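Local coordinates for CHAD domain protein (PDB 6RN5) that binds polyphosphate through an all-helical CHAD fold and also binds copper ions, although its biological role is not established, at residues A25-A30 with S70-T75; E86-E91 with D208-L213; S96-M101 with L195-S200; G176-R181 with Y342-L347; R285-A290 with L305-A310. One frame throughout, in Å; residues are numbered along the deposited sequence.

Nine helices and no strands make up this CHAD fold; the five contacts are spread over the chain. Interactions 1 and 2 are neighbours, centres about 11 Å apart, and touch through Leu73 and Met88. Interaction 3 shares helix 82-120 with interaction 2, its centre about 15 Å away, and helix 170-198 with interaction 4. Along the chain, interaction 1 closes before any other opens, interaction 3 falls between the segments of interaction 2, and interaction 5 between those of interaction 4. Interaction 4, near the copper site and second subunit, has its centre about 42 Å from that of interaction 1 and about 34 Å from that of interaction 5, whose sulfate-holding face thus lies apart from the copper end.

Interaction 1: A25-A30 with S70-T75; sequences AGYLRA and SATLHT
Residues 25-30 and 70-75 are short runs of two helices that pack nearly antiparallel: their axes approach to 10.9 Å, with 156° between the N-to-C directions. The backbones come nearest at Leu28 and Thr72, whose CA atoms are 7.7 Å apart. These two side chains reach toward each other tip to tip, and Leu28 CD2 presses on Thr72 CG2 at 3.4 Å, tighter than usual for two methyl groups. The same CD2 meets Leu73 CD1 at 3.7 Å, where the two leucines cross at a slant. Helices 21-42 and 56-75 thus join in the antiparallel manner of a helical bundle, as expected of the all-helical CHAD fold, with all four touching residues buried. In Thr72 the methyl CG2 stands anti to the backbone N and faces Leu28, while OG1, beside that N (chi1 -62°), turns back along its own helix to hydrogen-bond Arg68 O. Shortening Leu28 to an alanine is likely to open a gap beside the Thr72 methyl and leave Leu73 CD1 without this partner. Tyr27 comes in at a slant toward the hydroxyl of Thr72: its CE2 is 3.4 Å from Thr72 OG1, which lies at the edge of the ring, near its plane. The Tyr27 hydroxyl is held by Glu292 through a hydrogen bond, and the Tyr27 side chain also packs on Ala293 of helix 274-295.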
# COMPACT_ATOMS: atom_id res chain seq x y z
N ALA A 25 -36.79 -29.48 -12.70
CA ALA A 25 -36.58 -30.87 -12.34
C ALA A 25 -35.43 -31.45 -13.16
O ALA A 25 -34.61 -32.20 -12.62
CB ALA A 25 -37.82 -31.69 -12.58
N GLY A 26 -35.38 -31.12 -14.44
CA GLY A 26 -34.31 -31.62 -15.33
C GLY A 26 -32.96 -31.14 -14.82
O GLY A 26 -32.00 -31.90 -14.78
N TYR A 27 -32.88 -29.88 -14.39
CA TYR A 27 -31.62 -29.32 -13.89
C TYR A 27 -31.18 -30.01 -12.60
O TYR A 27 -30.00 -30.42 -12.50
CB TYR A 27 -31.73 -27.82 -13.70
CG TYR A 27 -30.45 -27.14 -13.27
CD1 TYR A 27 -29.35 -27.03 -14.14
CD2 TYR A 27 -30.32 -26.64 -11.97
CE1 TYR A 27 -28.16 -26.41 -13.71
CE2 TYR A 27 -29.14 -26.04 -11.53
CZ TYR A 27 -28.08 -25.92 -12.40
OH TYR A 27 -26.94 -25.28 -11.95
N LEU A 28 -32.12 -30.18 -11.65
CA LEU A 28 -31.85 -30.87 -10.41
C LEU A 28 -31.40 -32.33 -10.64
O LEU A 28 -30.41 -32.76 -10.04
CB LEU A 28 -33.05 -30.82 -9.44
CG LEU A 28 -33.28 -29.44 -8.79
CD1 LEU A 28 -34.62 -29.36 -8.08
CD2 LEU A 28 -32.14 -29.10 -7.82
N ARG A 29 -32.12 -33.08 -11.46
CA ARG A 29 -31.72 -34.46 -11.81
C ARG A 29 -30.29 -34.55 -12.39
O ARG A 29 -29.51 -35.41 -12.00
CB ARG A 29 -32.76 -35.14 -12.74
CG ARG A 29 -34.05 -35.56 -12.01
CD ARG A 29 -34.99 -36.49 -12.81
NE ARG A 29 -35.33 -35.83 -14.07
CZ ARG A 29 -36.45 -35.13 -14.32
NH1 ARG A 29 -36.59 -34.53 -15.51
NH2 ARG A 29 -37.44 -35.05 -13.41
N ALA A 30 -29.97 -33.63 -13.29
CA ALA A 30 -28.66 -33.55 -13.91
C ALA A 30 -27.54 -33.28 -12.91
O ALA A 30 -26.51 -33.95 -12.94
CB ALA A 30 -28.64 -32.45 -14.96
N SER A 70 -27.91 -26.81 -3.78
CA SER A 70 -28.23 -26.04 -2.63
C SER A 70 -28.79 -24.68 -3.06
O SER A 70 -29.82 -24.21 -2.54
CB SER A 70 -26.99 -25.94 -1.73
OG SER A 70 -27.37 -25.46 -0.48
N ALA A 71 -28.16 -24.07 -4.06
CA ALA A 71 -28.65 -22.80 -4.61
C ALA A 71 -30.06 -22.92 -5.19
O ALA A 71 -30.93 -22.07 -4.97
CB ALA A 71 -27.70 -22.28 -5.69
N THR A 72 -30.26 -23.97 -5.96
CA THR A 72 -31.52 -24.21 -6.64
C THR A 72 -32.65 -24.36 -5.63
O THR A 72 -33.74 -23.82 -5.82
CB THR A 72 -31.38 -25.43 -7.52
OG1 THR A 72 -30.38 -25.17 -8.51
CG2 THR A 72 -32.66 -25.74 -8.24
N LEU A 73 -32.38 -25.08 -4.55
CA LEU A 73 -33.35 -25.31 -3.50
C LEU A 73 -33.66 -24.01 -2.76
O LEU A 73 -34.61 -23.95 -2.04
CB LEU A 73 -32.88 -26.41 -2.55
CG LEU A 73 -33.35 -27.83 -2.92
CD1 LEU A 73 -33.07 -28.20 -4.36
CD2 LEU A 73 -32.70 -28.85 -2.01
N HIS A 74 -32.83 -22.99 -2.91
CA HIS A 74 -33.06 -21.71 -2.26
C HIS A 74 -33.92 -20.89 -3.19
O HIS A 74 -35.01 -20.52 -2.83
CB HIS A 74 -31.73 -20.99 -1.96
CG HIS A 74 -31.89 -19.71 -1.21
ND1 HIS A 74 -31.91 -18.48 -1.83
CD2 HIS A 74 -32.09 -19.47 0.10
CE1 HIS A 74 -32.08 -17.54 -0.93
NE2 HIS A 74 -32.19 -18.11 0.26
N THR A 75 -33.38 -20.60 -4.38
CA THR A 75 -34.01 -19.71 -5.37
C THR A 75 -35.42 -20.17 -5.75
O THR A 75 -36.32 -19.33 -5.98
CB THR A 75 -33.13 -19.63 -6.64
OG1 THR A 75 -31.83 -19.14 -6.29
CG2 THR A 75 -33.73 -18.71 -7.67

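Interaction 2: E86-E91 with D208-L213; sequences EGMRPE and DKVAVL
Met88 lies across the side chain of Lys209, joining helix 82-120 to helix 201-213 in the helical CHAD fold through side-chain packing. Residues 208-213 start with Asp208, which takes no part in this contact and belongs to the carbonate pocket together with Arg43, His204 and Ala207. Next comes Lys209, the nearest backbone neighbour of Met88, with 8.0 Å between the CA atoms. Its CB points to the other helix and lies 3.7 Å from Met88 SD. Beyond CG the lysine is extended and passes the thioether at a slant, so that Lys209 CD also comes within 3.9 Å of Met88 SD. The contact here is therefore made by the aliphatic stem, while the ammonium end travels on toward Gly87. Val210 turns its CG2 to the Met88 methyl, a looser apolar contact, and its side chain packs further on Ala32 and Phe35 of helix 21-42. At the end of the segment, Leu213 points the same way as Lys209 but stays just beyond contact with Met88, and packs instead on Ile69 and Ala32. In the first segment the helix is kinked at Pro90, which has no N-H to give to the preceding turn. Met88 itself also leans on Leu73 and Ile206. Its bends at chi2 (-72°) and chi3 (-76°) set the sulfur on the lysine stem and turn the methyl toward Val210, with Met88 CE 4.1 Å from Lys209 CB.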
# COMPACT_ATOMS: atom_id res chain seq x y z
N GLU A 86 -35.53 -27.75 3.28
CA GLU A 86 -34.96 -27.31 4.53
C GLU A 86 -34.05 -28.38 5.11
O GLU A 86 -33.05 -28.06 5.70
CB GLU A 86 -36.07 -26.97 5.52
CG GLU A 86 -36.87 -25.73 5.14
CD GLU A 86 -37.91 -25.35 6.21
OE1 GLU A 86 -38.40 -26.25 6.95
OE2 GLU A 86 -38.23 -24.15 6.30
N GLY A 87 -34.44 -29.64 4.97
CA GLY A 87 -33.57 -30.77 5.33
C GLY A 87 -32.32 -30.87 4.44
O GLY A 87 -31.22 -31.06 4.95
N MET A 88 -32.47 -30.69 3.13
CA MET A 88 -31.34 -30.83 2.18
C MET A 88 -30.29 -29.74 2.31
O MET A 88 -29.10 -30.04 2.27
CB MET A 88 -31.84 -30.81 0.74
CG MET A 88 -32.80 -31.92 0.35
SD MET A 88 -31.94 -33.48 0.24
CE MET A 88 -31.06 -33.32 -1.31
N ARG A 89 -30.71 -28.49 2.48
CA ARG A 89 -29.78 -27.34 2.26
C ARG A 89 -28.58 -27.27 3.20
O ARG A 89 -27.45 -27.18 2.73
CB ARG A 89 -30.52 -25.97 2.29
CG ARG A 89 -31.32 -25.60 1.02
CD ARG A 89 -31.66 -24.10 0.97
NE ARG A 89 -30.53 -23.33 0.41
CZ ARG A 89 -29.77 -22.43 1.06
NH1 ARG A 89 -29.98 -22.12 2.34
NH2 ARG A 89 -28.76 -21.83 0.42
N PRO A 90 -28.82 -27.29 4.53
CA PRO A 90 -27.66 -27.29 5.45
C PRO A 90 -26.77 -28.52 5.30
O PRO A 90 -25.57 -28.43 5.50
CB PRO A 90 -28.32 -27.30 6.84
CG PRO A 90 -29.67 -27.93 6.62
CD PRO A 90 -30.09 -27.45 5.26
N GLU A 91 -27.35 -29.66 4.92
CA GLU A 91 -26.56 -30.86 4.77
C GLU A 91 -25.68 -30.71 3.57
O GLU A 91 -24.49 -31.00 3.62
CB GLU A 91 -27.45 -32.08 4.65
CG GLU A 91 -28.12 -32.44 5.94
CD GLU A 91 -27.12 -32.56 7.08
OE1 GLU A 91 -26.43 -33.60 7.24
OE2 GLU A 91 -26.99 -31.59 7.82
N ASP A 208 -27.42 -40.28 -0.14
CA ASP A 208 -28.59 -41.11 -0.45
C ASP A 208 -29.74 -40.26 -0.98
O ASP A 208 -30.42 -40.63 -1.93
CB ASP A 208 -29.06 -41.89 0.80
CG ASP A 208 -28.44 -43.30 0.93
OD1 ASP A 208 -27.75 -43.75 -0.02
OD2 ASP A 208 -28.65 -43.95 2.01
N LYS A 209 -29.96 -39.11 -0.37
CA LYS A 209 -31.03 -38.21 -0.84
C LYS A 209 -30.72 -37.63 -2.18
O LYS A 209 -31.60 -37.53 -3.03
CB LYS A 209 -31.29 -37.13 0.18
CG LYS A 209 -31.84 -37.76 1.42
CD LYS A 209 -32.29 -36.73 2.42
CE LYS A 209 -32.46 -37.43 3.76
NZ LYS A 209 -33.03 -36.52 4.79
N VAL A 210 -29.45 -37.30 -2.41
CA VAL A 210 -29.05 -36.87 -3.75
C VAL A 210 -29.30 -37.97 -4.76
O VAL A 210 -29.79 -37.72 -5.88
CB VAL A 210 -27.59 -36.39 -3.77
CG1 VAL A 210 -27.14 -36.08 -5.18
CG2 VAL A 210 -27.47 -35.14 -2.89
N ALA A 211 -29.00 -39.22 -4.38
CA ALA A 211 -29.35 -40.37 -5.25
C ALA A 211 -30.85 -40.41 -5.61
O ALA A 211 -31.19 -40.60 -6.73
CB ALA A 211 -28.94 -41.69 -4.60
N VAL A 212 -31.73 -40.22 -4.63
CA VAL A 212 -33.15 -40.17 -4.89
C VAL A 212 -33.46 -39.05 -5.86
O VAL A 212 -34.19 -39.23 -6.80
CB VAL A 212 -33.94 -39.99 -3.59
CG1 VAL A 212 -35.42 -39.71 -3.89
CG2 VAL A 212 -33.81 -41.26 -2.74
N LEU A 213 -32.85 -37.88 -5.65
CA LEU A 213 -33.09 -36.71 -6.48
C LEU A 213 -32.65 -36.91 -7.91
O LEU A 213 -33.13 -36.25 -8.80
CB LEU A 213 -32.32 -35.51 -5.89
CG LEU A 213 -32.45 -34.14 -6.56
CD1 LEU A 213 -33.91 -33.67 -6.59
CD2 LEU A 213 -31.60 -33.10 -5.84

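Interaction 3: S96-M101 with L195-S200; sequences SGTLAM and LQAMGS
Two apolar contacts carry this pairing. Thr98 CG2 meets Ala197 CB at 3.8 Å, where the backbones are also nearest, with CA atoms 7.6 Å apart. At the next residue of each segment, Leu99 CD2 sits 3.8 Å from Met198 SD and 4.0 Å from Met198 CG, the two side chains crossing at about a right angle. Met198 is extended at chi2 (-164°), which carries SD out to Leu99, while the bend at chi3 turns the methyl aside. Here helix 82-120 packs beside the C-terminal end of helix 170-198 within the all-helical CHAD fold. Leu62 of helix 56-75 touches both Leu99 and Met198, and Met198 further packs on Leu39 and His42 of helix 21-42. The hydroxyls of Thr98 and Ser200 find their partners outside the apolar contact. Thr98 turns its methyl toward Ala197, anti to the backbone N, and its OG1 hydrogen-bonds Trp94 O in the preceding turn. Where helix 170-198 ends, Ser200 N bonds to Ala197 O at 3.1 Å. Ser200 is also the N-cap of the helix that follows, its OG accepting from Phe203 N, and Trp94 packs against Ser200 as well as Ala197.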
# COMPACT_ATOMS: atom_id res chain seq x y z
N SER A 96 -20.39 -29.18 0.99
CA SER A 96 -19.56 -28.38 0.09
C SER A 96 -18.48 -27.62 0.89
O SER A 96 -17.34 -27.51 0.42
CB SER A 96 -20.40 -27.43 -0.76
OG SER A 96 -21.02 -26.53 0.10
N GLY A 97 -18.83 -27.15 2.08
CA GLY A 97 -17.86 -26.49 2.99
C GLY A 97 -16.75 -27.42 3.51
O GLY A 97 -15.57 -27.06 3.52
N THR A 98 -17.12 -28.65 3.88
CA THR A 98 -16.16 -29.60 4.36
C THR A 98 -15.18 -29.94 3.28
O THR A 98 -13.95 -29.93 3.51
CB THR A 98 -16.83 -30.89 4.78
OG1 THR A 98 -17.67 -30.61 5.91
CG2 THR A 98 -15.76 -31.93 5.13
N LEU A 99 -15.71 -30.18 2.10
CA LEU A 99 -14.88 -30.45 0.91
C LEU A 99 -14.06 -29.24 0.37
O LEU A 99 -13.10 -29.43 -0.37
CB LEU A 99 -15.74 -31.04 -0.19
CG LEU A 99 -16.37 -32.42 0.08
CD1 LEU A 99 -16.97 -32.94 -1.19
CD2 LEU A 99 -15.37 -33.43 0.58
N ALA A 100 -14.43 -28.02 0.73
CA ALA A 100 -13.69 -26.83 0.26
C ALA A 100 -12.39 -26.56 1.06
O ALA A 100 -11.41 -26.03 0.52
CB ALA A 100 -14.62 -25.60 0.31
N MET A 101 -12.36 -26.99 2.31
CA MET A 101 -11.36 -26.51 3.27
C MET A 101 -9.92 -26.80 2.88
O MET A 101 -9.07 -25.90 2.85
CB MET A 101 -11.68 -27.01 4.66
CG MET A 101 -12.69 -26.10 5.35
SD MET A 101 -12.04 -24.57 6.13
CE MET A 101 -10.80 -23.91 5.01
N LEU A 195 -11.94 -36.46 4.71
CA LEU A 195 -12.04 -37.88 4.42
C LEU A 195 -12.81 -38.58 5.50
O LEU A 195 -13.58 -39.48 5.23
CB LEU A 195 -10.67 -38.54 4.25
CG LEU A 195 -9.97 -38.04 3.02
CD1 LEU A 195 -8.65 -38.77 2.88
CD2 LEU A 195 -10.86 -38.24 1.78
N GLN A 196 -12.66 -38.16 6.74
CA GLN A 196 -13.53 -38.69 7.78
C GLN A 196 -15.03 -38.42 7.49
O GLN A 196 -15.89 -39.35 7.57
CB GLN A 196 -13.15 -38.17 9.15
CG GLN A 196 -11.82 -38.74 9.62
CD GLN A 196 -11.39 -38.14 10.94
OE1 GLN A 196 -11.58 -36.96 11.18
NE2 GLN A 196 -10.84 -38.98 11.83
N ALA A 197 -15.33 -37.18 7.16
CA ALA A 197 -16.72 -36.76 6.83
C ALA A 197 -17.33 -37.60 5.73
O ALA A 197 -18.49 -37.99 5.81
CB ALA A 197 -16.74 -35.32 6.41
N MET A 198 -16.53 -37.88 4.71
CA MET A 198 -16.97 -38.65 3.58
C MET A 198 -17.23 -40.12 3.87
O MET A 198 -17.97 -40.75 3.14
CB MET A 198 -15.96 -38.56 2.47
CG MET A 198 -16.02 -37.18 1.84
SD MET A 198 -15.20 -37.21 0.28
CE MET A 198 -16.44 -38.04 -0.72
N GLY A 199 -16.61 -40.65 4.91
CA GLY A 199 -16.94 -42.00 5.38
C GLY A 199 -18.07 -42.05 6.40
O GLY A 199 -18.44 -43.12 6.85
N SER A 200 -18.67 -40.91 6.75
CA SER A 200 -19.58 -40.84 7.90
C SER A 200 -21.00 -41.14 7.52
O SER A 200 -21.37 -41.09 6.35
CB SER A 200 -19.58 -39.43 8.55
OG SER A 200 -20.04 -38.44 7.64

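Interaction 4: G176-R181 with Y342-L347; sequences GALLDR and YALGVL
Leu179 CD1 makes the close part of this contact, touching two leucines of residues 342-347: it lies 3.8 Å from Leu347 CD2 and 3.9 Å from Leu344 CD2. The approaches differ. Leu179 and Leu347 reach toward each other tip to tip, whereas Leu179 and Leu344 slide past each other in opposite directions. Leu347 carries its CG anti to the backbone N (chi1 -176°), and this brings its CD2 out to the Leu179 methyl. All three are buried. On the looser side, Leu178 is partly exposed, and its CD2 comes to only 4.2 Å from Leu344 CD1. The closest contacts are all between leucine methyls. The N-to-C directions of the segments differ by 73°, with the axes 11.4 Å apart at closest approach. The contact joins helix 170-198 to helix 338-366, the helix whose His348, right after Leu347, is a copper ligand together with His262 and His271. Ala330 of helix 305-331 packs on both Leu179 and Leu344, while Leu112, Ala115 and Leu116 of helix 82-120 lie against Leu347. From the second subunit, His348 packs on Tyr342, Ile261 on Ala343 and Gly345 on Val346, which places this helical junction beside the dimer interface.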
# COMPACT_ATOMS: atom_id res chain seq x y z
N GLY A 176 7.62 -16.65 5.61
CA GLY A 176 7.25 -17.62 4.62
C GLY A 176 7.23 -19.01 5.18
O GLY A 176 6.30 -19.79 4.92
N ALA A 177 8.25 -19.32 5.96
CA ALA A 177 8.36 -20.62 6.56
C ALA A 177 7.30 -20.81 7.68
O ALA A 177 6.75 -21.92 7.88
CB ALA A 177 9.76 -20.78 7.12
N LEU A 178 7.03 -19.75 8.43
CA LEU A 178 5.99 -19.78 9.46
C LEU A 178 4.61 -20.10 8.85
O LEU A 178 3.92 -20.99 9.30
CB LEU A 178 5.97 -18.46 10.21
CG LEU A 178 4.93 -18.33 11.32
CD1 LEU A 178 5.26 -19.30 12.44
CD2 LEU A 178 4.90 -16.90 11.82
N LEU A 179 4.23 -19.38 7.81
CA LEU A 179 2.97 -19.60 7.14
C LEU A 179 2.92 -20.97 6.44
O LEU A 179 1.89 -21.65 6.42
CB LEU A 179 2.73 -18.48 6.14
CG LEU A 179 2.48 -17.10 6.78
CD1 LEU A 179 2.65 -16.02 5.75
CD2 LEU A 179 1.09 -16.99 7.39
N ASP A 180 4.01 -21.37 5.81
CA ASP A 180 4.08 -22.70 5.24
C ASP A 180 3.79 -23.79 6.30
O ASP A 180 2.98 -24.68 6.07
CB ASP A 180 5.46 -22.89 4.62
CG ASP A 180 5.60 -24.19 3.86
OD1 ASP A 180 4.72 -25.04 3.87
OD2 ASP A 180 6.64 -24.37 3.24
N ARG A 181 4.42 -23.69 7.47
CA ARG A 181 4.15 -24.60 8.56
C ARG A 181 2.69 -24.53 9.01
O ARG A 181 2.01 -25.54 9.06
CB ARG A 181 5.08 -24.33 9.77
CG ARG A 181 4.88 -25.30 10.94
CD ARG A 181 5.83 -25.05 12.13
NE ARG A 181 5.10 -25.18 13.41
CZ ARG A 181 4.90 -26.31 14.12
NH1 ARG A 181 5.40 -27.49 13.72
NH2 ARG A 181 4.18 -26.26 15.27
N TYR A 342 7.32 -8.01 11.25
CA TYR A 342 7.37 -6.83 10.39
C TYR A 342 7.01 -7.23 9.00
O TYR A 342 6.21 -6.58 8.37
CB TYR A 342 8.78 -6.24 10.46
CG TYR A 342 9.15 -5.09 9.53
CD1 TYR A 342 9.50 -5.32 8.18
CD2 TYR A 342 9.25 -3.80 10.03
CE1 TYR A 342 9.89 -4.28 7.36
CE2 TYR A 342 9.66 -2.75 9.23
CZ TYR A 342 9.99 -3.00 7.91
OH TYR A 342 10.36 -1.95 7.14
N ALA A 343 7.53 -8.36 8.53
CA ALA A 343 7.16 -8.84 7.23
C ALA A 343 5.67 -9.13 7.12
O ALA A 343 5.05 -8.88 6.09
CB ALA A 343 7.95 -10.09 6.88
N LEU A 344 5.12 -9.73 8.17
CA LEU A 344 3.74 -10.08 8.18
C LEU A 344 2.86 -8.86 8.18
O LEU A 344 1.79 -8.89 7.59
CB LEU A 344 3.43 -10.95 9.41
CG LEU A 344 4.08 -12.32 9.41
CD1 LEU A 344 3.89 -12.95 10.79
CD2 LEU A 344 3.44 -13.18 8.35
N GLY A 345 3.28 -7.79 8.85
CA GLY A 345 2.58 -6.49 8.74
C GLY A 345 2.44 -5.96 7.31
O GLY A 345 1.37 -5.46 6.92
N VAL A 346 3.51 -6.08 6.53
CA VAL A 346 3.54 -5.65 5.16
C VAL A 346 2.59 -6.50 4.33
O VAL A 346 1.82 -6.01 3.50
CB VAL A 346 4.97 -5.79 4.58
CG1 VAL A 346 5.01 -5.42 3.12
CG2 VAL A 346 5.95 -4.88 5.31
N LEU A 347 2.67 -7.80 4.56
CA LEU A 347 1.85 -8.77 3.85
C LEU A 347 0.35 -8.63 4.12
O LEU A 347 -0.46 -8.76 3.23
CB LEU A 347 2.33 -10.15 4.24
CG LEU A 347 1.73 -11.35 3.59
CD1 LEU A 347 1.92 -11.26 2.09
CD2 LEU A 347 2.46 -12.55 4.19

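Interaction 5: R285-A290 with L305-A310; sequences RLHRYA and LRLLSA. With SO4 (sulfate ion), chain G; SO4 (sulfate ion), chain F.
A roughly antiparallel helix pair of the CHAD fold, 285-290 with 305-310, lies next to basic side chains that hold two sulfates, probably from the crystallisation liquor and consistent with a surface for polyphosphate. The segment axes approach to 11.3 Å, with 147° between their N-to-C directions. Leu307 CD1 packs 3.6 Å from both CD2 and NE2 of His287, the side chains crossing at about a right angle. Arg288 CD rests 3.9 Å from Leu308 CD2, and bends at chi2 and chi3 (-63°) carry its guanidinium beyond the leucine to the sulfate of chain G. That anion lies at the guanidinium edge, near its plane, with a weak bond from NH1 to O2 and a very short, perhaps imprecise, approach of NH2 to O4. Arg64, Arg67 and Arg68 of helix 56-75 also hydrogen-bond this sulfate. Arg285 takes the sulfate of chain F at its own edge: NH1 gives a weak bond to O2 at 3.3 Å, and NH2 another to O3. A leucine at this position would probably leave that sulfate without both donors, with Arg281 as a remaining partner. The chain G sulfate is held further by Tyr289, whose OH bonds to its O4 at 2.7 Å.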
# COMPACT_ATOMS: atom_id res chain seq x y z
N ARG A 285 -23.51 -15.59 -7.10
CA ARG A 285 -23.49 -17.01 -7.38
C ARG A 285 -24.89 -17.63 -7.48
O ARG A 285 -25.17 -18.41 -8.40
CB ARG A 285 -22.63 -17.74 -6.37
CG ARG A 285 -22.01 -18.94 -7.05
CD ARG A 285 -20.87 -19.53 -6.29
NE ARG A 285 -21.24 -19.87 -4.93
CZ ARG A 285 -20.37 -20.27 -4.01
NH1 ARG A 285 -19.09 -20.44 -4.33
NH2 ARG A 285 -20.77 -20.53 -2.77
N LEU A 286 -25.78 -17.22 -6.57
CA LEU A 286 -27.18 -17.63 -6.62
C LEU A 286 -27.79 -17.27 -7.96
O LEU A 286 -28.50 -18.08 -8.54
CB LEU A 286 -27.98 -17.01 -5.45
CG LEU A 286 -27.62 -17.66 -4.10
CD1 LEU A 286 -28.23 -16.96 -2.85
CD2 LEU A 286 -28.06 -19.10 -4.14
N HIS A 287 -27.50 -16.06 -8.43
CA HIS A 287 -28.00 -15.55 -9.71
C HIS A 287 -27.41 -16.38 -10.88
O HIS A 287 -28.10 -16.75 -11.77
CB HIS A 287 -27.67 -14.03 -9.83
CG HIS A 287 -27.91 -13.44 -11.18
ND1 HIS A 287 -29.15 -13.45 -11.79
CD2 HIS A 287 -27.08 -12.77 -12.02
CE1 HIS A 287 -29.06 -12.83 -12.96
NE2 HIS A 287 -27.82 -12.41 -13.12
N ARG A 288 -26.15 -16.74 -10.81
CA ARG A 288 -25.54 -17.47 -11.92
C ARG A 288 -26.20 -18.81 -12.09
O ARG A 288 -26.55 -19.20 -13.19
CB ARG A 288 -24.04 -17.61 -11.71
CG ARG A 288 -23.25 -16.39 -12.23
CD ARG A 288 -21.96 -16.92 -12.93
NE ARG A 288 -21.21 -17.58 -11.90
CZ ARG A 288 -20.81 -18.84 -11.83
NH1 ARG A 288 -20.95 -19.71 -12.81
NH2 ARG A 288 -20.17 -19.20 -10.72
N TYR A 289 -26.46 -19.46 -10.97
CA TYR A 289 -26.99 -20.81 -10.97
C TYR A 289 -28.45 -20.85 -11.29
O TYR A 289 -28.93 -21.86 -11.77
CB TYR A 289 -26.75 -21.48 -9.61
CG TYR A 289 -25.30 -21.67 -9.22
CD1 TYR A 289 -24.28 -21.66 -10.17
CD2 TYR A 289 -24.96 -21.93 -7.90
CE1 TYR A 289 -22.97 -21.89 -9.81
CE2 TYR A 289 -23.66 -22.15 -7.53
CZ TYR A 289 -22.66 -22.13 -8.47
OH TYR A 289 -21.32 -22.33 -8.08
N ALA A 290 -29.15 -19.75 -11.01
CA ALA A 290 -30.54 -19.59 -11.42
C ALA A 290 -30.64 -19.45 -12.95
O ALA A 290 -31.51 -20.08 -13.58
CB ALA A 290 -31.17 -18.37 -10.71
N LEU A 305 -19.79 -12.50 -19.87
CA LEU A 305 -18.42 -12.21 -19.47
C LEU A 305 -18.38 -11.14 -18.42
O LEU A 305 -17.48 -11.12 -17.61
CB LEU A 305 -17.58 -11.74 -20.68
CG LEU A 305 -17.40 -12.80 -21.78
CD1 LEU A 305 -17.26 -12.13 -23.14
CD2 LEU A 305 -16.22 -13.70 -21.49
N ARG A 306 -19.31 -10.20 -18.48
CA ARG A 306 -19.42 -9.21 -17.43
C ARG A 306 -19.67 -9.85 -16.08
O ARG A 306 -19.00 -9.49 -15.11
CB ARG A 306 -20.50 -8.18 -17.74
CG ARG A 306 -20.84 -7.31 -16.53
CD ARG A 306 -21.68 -6.12 -16.93
NE ARG A 306 -22.60 -5.68 -15.89
CZ ARG A 306 -23.67 -6.37 -15.47
NH1 ARG A 306 -23.97 -7.58 -15.95
NH2 ARG A 306 -24.43 -5.83 -14.52
N LEU A 307 -20.59 -10.81 -16.00
CA LEU A 307 -20.89 -11.48 -14.72
C LEU A 307 -19.73 -12.34 -14.30
O LEU A 307 -19.45 -12.45 -13.12
CB LEU A 307 -22.12 -12.38 -14.75
CG LEU A 307 -23.49 -11.73 -14.80
CD1 LEU A 307 -24.56 -12.80 -14.53
CD2 LEU A 307 -23.60 -10.53 -13.86
N LEU A 308 -19.06 -12.97 -15.25
CA LEU A 308 -17.89 -13.75 -14.87
C LEU A 308 -16.78 -12.85 -14.38
O LEU A 308 -16.15 -13.19 -13.41
CB LEU A 308 -17.45 -14.68 -16.00
CG LEU A 308 -18.58 -15.72 -16.24
CD1 LEU A 308 -18.45 -16.38 -17.61
CD2 LEU A 308 -18.71 -16.77 -15.13
N SER A 309 -16.57 -11.69 -14.99
CA SER A 309 -15.59 -10.77 -14.47
C SER A 309 -15.96 -10.27 -13.05
O SER A 309 -15.11 -10.18 -12.17
CB SER A 309 -15.41 -9.58 -15.40
OG SER A 309 -14.46 -8.67 -14.81
N ALA A 310 -17.22 -9.95 -12.82
CA ALA A 310 -17.65 -9.49 -11.48
C ALA A 310 -17.39 -10.56 -10.47
O ALA A 310 -16.92 -10.29 -9.36
CB ALA A 310 -19.13 -9.14 -11.47
S SO4 G . -18.68 -22.32 -10.53
O1 SO4 G . -18.94 -23.60 -9.90
O2 SO4 G . -19.01 -22.48 -11.97
O3 SO4 G . -17.27 -21.93 -10.40
O4 SO4 G . -19.49 -21.29 -9.82
S SO4 F . -17.02 -21.46 -1.41
O1 SO4 F . -17.94 -22.64 -1.50
O2 SO4 F . -16.34 -21.27 -2.70
O3 SO4 F . -17.76 -20.19 -1.04
O4 SO4 F . -15.98 -21.83 -0.42